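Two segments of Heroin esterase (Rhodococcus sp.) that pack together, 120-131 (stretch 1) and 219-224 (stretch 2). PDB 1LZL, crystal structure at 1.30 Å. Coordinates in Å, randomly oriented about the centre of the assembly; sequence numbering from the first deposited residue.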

# COMPACT_ATOMS: atom_id res chain seq x y z
N LEU A 120 -10.00 -5.50 8.35
CA LEU A 120 -10.57 -5.50 7.00
C LEU A 120 -12.04 -5.08 7.00
O LEU A 120 -12.83 -5.39 7.92
CB LEU A 120 -10.52 -6.89 6.33
CG LEU A 120 -9.11 -7.48 6.16
CD1 LEU A 120 -9.31 -8.86 5.53
CD2 LEU A 120 -8.24 -6.60 5.30
N ALA A 121 -12.39 -4.40 5.91
CA ALA A 121 -13.80 -4.17 5.57
C ALA A 121 -14.38 -5.38 4.86
O ALA A 121 -13.64 -6.19 4.33
CB ALA A 121 -13.88 -2.93 4.69
N PRO A 122 -15.70 -5.54 4.79
CA PRO A 122 -16.70 -4.64 5.36
C PRO A 122 -16.92 -4.82 6.87
O PRO A 122 -17.70 -4.00 7.42
CB PRO A 122 -17.97 -5.04 4.59
CG PRO A 122 -17.77 -6.51 4.38
CD PRO A 122 -16.29 -6.70 4.08
N GLU A 123 -16.32 -5.85 7.47
CA GLU A 123 -16.59 -6.07 8.91
C GLU A 123 -16.18 -4.82 9.72
O GLU A 123 -16.88 -4.45 10.68
CB GLU A 123 -15.85 -7.31 9.38
CG GLU A 123 -16.38 -8.62 8.80
CD GLU A 123 -15.80 -8.97 7.45
OE1 GLU A 123 -14.98 -8.22 6.86
OE2 GLU A 123 -16.14 -10.07 6.93
N THR A 124 -15.10 -4.14 9.34
CA THR A 124 -14.72 -2.87 9.95
C THR A 124 -14.65 -1.82 8.85
O THR A 124 -13.78 -1.87 7.99
CB THR A 124 -13.36 -2.95 10.62
OG1 THR A 124 -13.36 -3.96 11.62
CG2 THR A 124 -13.03 -1.64 11.34
N THR A 125 -15.60 -0.89 8.81
CA THR A 125 -15.59 0.11 7.76
C THR A 125 -14.76 1.31 8.16
O THR A 125 -14.39 1.47 9.33
CB THR A 125 -17.02 0.58 7.42
OG1 THR A 125 -17.66 0.94 8.65
CG2 THR A 125 -17.80 -0.57 6.79
N PHE A 126 -14.46 2.14 7.16
CA PHE A 126 -13.83 3.42 7.47
C PHE A 126 -14.58 4.12 8.59
O PHE A 126 -15.84 4.06 8.54
CB PHE A 126 -13.84 4.28 6.16
CG PHE A 126 -13.15 5.62 6.46
CD1 PHE A 126 -11.77 5.68 6.31
CD2 PHE A 126 -13.86 6.75 6.85
CE1 PHE A 126 -11.13 6.90 6.66
CE2 PHE A 126 -13.24 7.94 7.22
CZ PHE A 126 -11.84 8.00 7.09
N PRO A 127 -13.95 4.75 9.57
CA PRO A 127 -12.51 5.03 9.63
C PRO A 127 -11.61 3.96 10.22
O PRO A 127 -10.40 4.19 10.37
CB PRO A 127 -12.50 6.24 10.60
CG PRO A 127 -13.63 5.93 11.54
CD PRO A 127 -14.71 5.32 10.69
N GLY A 128 -12.15 2.80 10.57
CA GLY A 128 -11.35 1.84 11.34
C GLY A 128 -10.01 1.47 10.77
O GLY A 128 -9.00 1.48 11.45
N PRO A 129 -9.99 1.06 9.50
CA PRO A 129 -8.70 0.61 8.94
C PRO A 129 -7.65 1.71 8.93
O PRO A 129 -6.47 1.41 9.23
CB PRO A 129 -9.06 0.14 7.51
CG PRO A 129 -10.49 -0.34 7.70
CD PRO A 129 -11.09 0.79 8.57
N VAL A 130 -8.01 2.94 8.54
CA VAL A 130 -6.96 3.96 8.55
C VAL A 130 -6.61 4.28 10.00
O VAL A 130 -5.44 4.55 10.30
CB VAL A 130 -7.36 5.22 7.76
CG1 VAL A 130 -8.33 6.08 8.52
CG2 VAL A 130 -6.10 6.00 7.35
N ASN A 131 -7.58 4.21 10.93
CA ASN A 131 -7.28 4.45 12.34
C ASN A 131 -6.28 3.40 12.84
O ASN A 131 -5.38 3.75 13.65
CB ASN A 131 -8.54 4.48 13.22
CG ASN A 131 -9.34 5.78 13.00
OD1 ASN A 131 -8.79 6.73 12.40
ND2 ASN A 131 -10.57 5.81 13.49
N LYS A 219 -17.33 0.36 -1.84
CA LYS A 219 -18.59 0.11 -1.11
C LYS A 219 -18.31 -0.68 0.16
O LYS A 219 -18.83 -0.33 1.23
CB LYS A 219 -19.57 -0.60 -2.04
CG LYS A 219 -20.94 -0.89 -1.42
CD LYS A 219 -21.47 0.43 -0.86
CE LYS A 219 -22.89 0.38 -0.30
NZ LYS A 219 -23.36 1.76 -0.04
N TYR A 220 -17.51 -1.74 0.12
CA TYR A 220 -17.16 -2.47 1.33
C TYR A 220 -16.49 -1.56 2.35
O TYR A 220 -16.81 -1.64 3.55
CB TYR A 220 -16.19 -3.61 1.01
CG TYR A 220 -16.81 -4.73 0.21
CD1 TYR A 220 -18.14 -5.08 0.38
CD2 TYR A 220 -16.03 -5.43 -0.69
CE1 TYR A 220 -18.64 -6.14 -0.40
CE2 TYR A 220 -16.52 -6.48 -1.47
CZ TYR A 220 -17.84 -6.82 -1.29
OH TYR A 220 -18.35 -7.84 -2.05
N TYR A 221 -15.55 -0.73 1.89
CA TYR A 221 -14.77 0.10 2.83
C TYR A 221 -15.58 1.22 3.47
O TYR A 221 -15.49 1.48 4.67
CB TYR A 221 -13.63 0.71 2.00
CG TYR A 221 -12.59 1.50 2.77
CD1 TYR A 221 -12.14 1.13 4.03
CD2 TYR A 221 -12.04 2.63 2.18
CE1 TYR A 221 -11.18 1.89 4.68
CE2 TYR A 221 -11.08 3.40 2.81
CZ TYR A 221 -10.66 3.00 4.08
OH TYR A 221 -9.67 3.74 4.75
N LEU A 222 -16.37 1.94 2.66
CA LEU A 222 -17.06 3.12 3.19
C LEU A 222 -18.41 2.77 3.83
O LEU A 222 -18.88 3.59 4.65
CB LEU A 222 -17.24 4.12 2.05
CG LEU A 222 -15.85 4.57 1.46
CD1 LEU A 222 -16.06 5.62 0.39
CD2 LEU A 222 -14.92 5.09 2.55
N GLY A 223 -18.96 1.60 3.50
CA GLY A 223 -20.14 1.14 4.24
C GLY A 223 -21.49 1.40 3.58
O GLY A 223 -21.60 2.05 2.54
N GLU A 224 -22.53 0.86 4.21
CA GLU A 224 -23.84 0.69 3.58
C GLU A 224 -24.57 2.02 3.46
O GLU A 224 -25.62 2.13 2.80
CB GLU A 224 -24.68 -0.34 4.34
CG GLU A 224 -24.03 -1.74 4.41
CD GLU A 224 -24.23 -2.47 3.09
OE1 GLU A 224 -24.74 -1.79 2.17
OE2 GLU A 224 -23.89 -3.68 2.99
O HOH W 1 -17.29 4.96 6.31

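Stretch 1 runs as an irregular loop across the C-terminal end of the helix in stretch 2, then turns into a helix of its own at G128. Together the two segments bury 402 Å² of surface, and the residue most heavily covered is Y221, whose ring and carbonyl oxygen organize most of the contact.

L120 makes no contact, its CA-to-CB bond pointing sideways; its carbonyl oxygen instead accepts a hydrogen bond from T124 N (3.0 Å between T124 N and L120 O), which helps to fold the loop. The approach begins at A121, whose CA-to-CB bond points toward the helix. A121 CB sits 3.4 Å from Y220 O and 3.7 Å from Y221 CA, and it also lies at the edge of the Y221 ring. A small apolar side chain suits this buried site because the helix backbone comes so close.

P122 follows a cis peptide bond and brings its CA to 4.6 Å from the CA of Y220, the closest CA pair in the register. P122 CA makes a CA-H...O contact with Y220 O at 3.5 Å, while P122 CB packs against Y220 CD1 at 4.2 Å. The ring of Y220 thus offers the proline an apolar surface, and its hydroxyl is satisfied elsewhere in the structure. E123 and T124 then carry the loop clear of the helix.

The chain returns at T125, whose CA-to-CB bond points sideways, with chi1 in the p rotamer. T125 CB lies 3.3 Å from Y221 O, and T125 CG2 is 3.9 Å from G223 CA. At G223 the chain leaves the helix with positive phi. A CB there would be jammed against the preceding carbonyl oxygen, which by itself calls for glycine, and would also come 3.5 Å from T125 CG2.

F126 is the main anchor. F126 N donates to Y221 O across 2.8 Å with an angle of 165°, the one direct hydrogen bond between the stretches, using a carbonyl near the helix end. Its own carbonyl is joined to the helix by water 1, which donates to F126 O at 2.8 Å and to L222 O at 2.7 Å. The CA-to-CB bond of F126 points toward stretch 2, and chi1 is t in both F126 and Y221. F126 CB sits over the face of the Y221 ring, 4.1 Å from its centroid, in a CH-pi contact. The two rings meet in an offset edge-to-face arrangement, with planes at 81° and the edge of F126 toward the face of Y221. Beside them, L222 CD2 approaches F126 CB to 3.9 Å, adding an aliphatic contact.

The CA-to-CB bond of P127, also preceded by a cis peptide bond, points away. G128 begins the helix; a CB on it would clash with T124 CG2 at 2.4 Å. From this helix the CA-to-CB bond of P129 points toward stretch 2, and P129 CG lies 3.8 Å from Y221 CE1, at the ring edge. V130 CB, 4.1 Å from Y221 OH, adds a small contact near the end of the tyrosine.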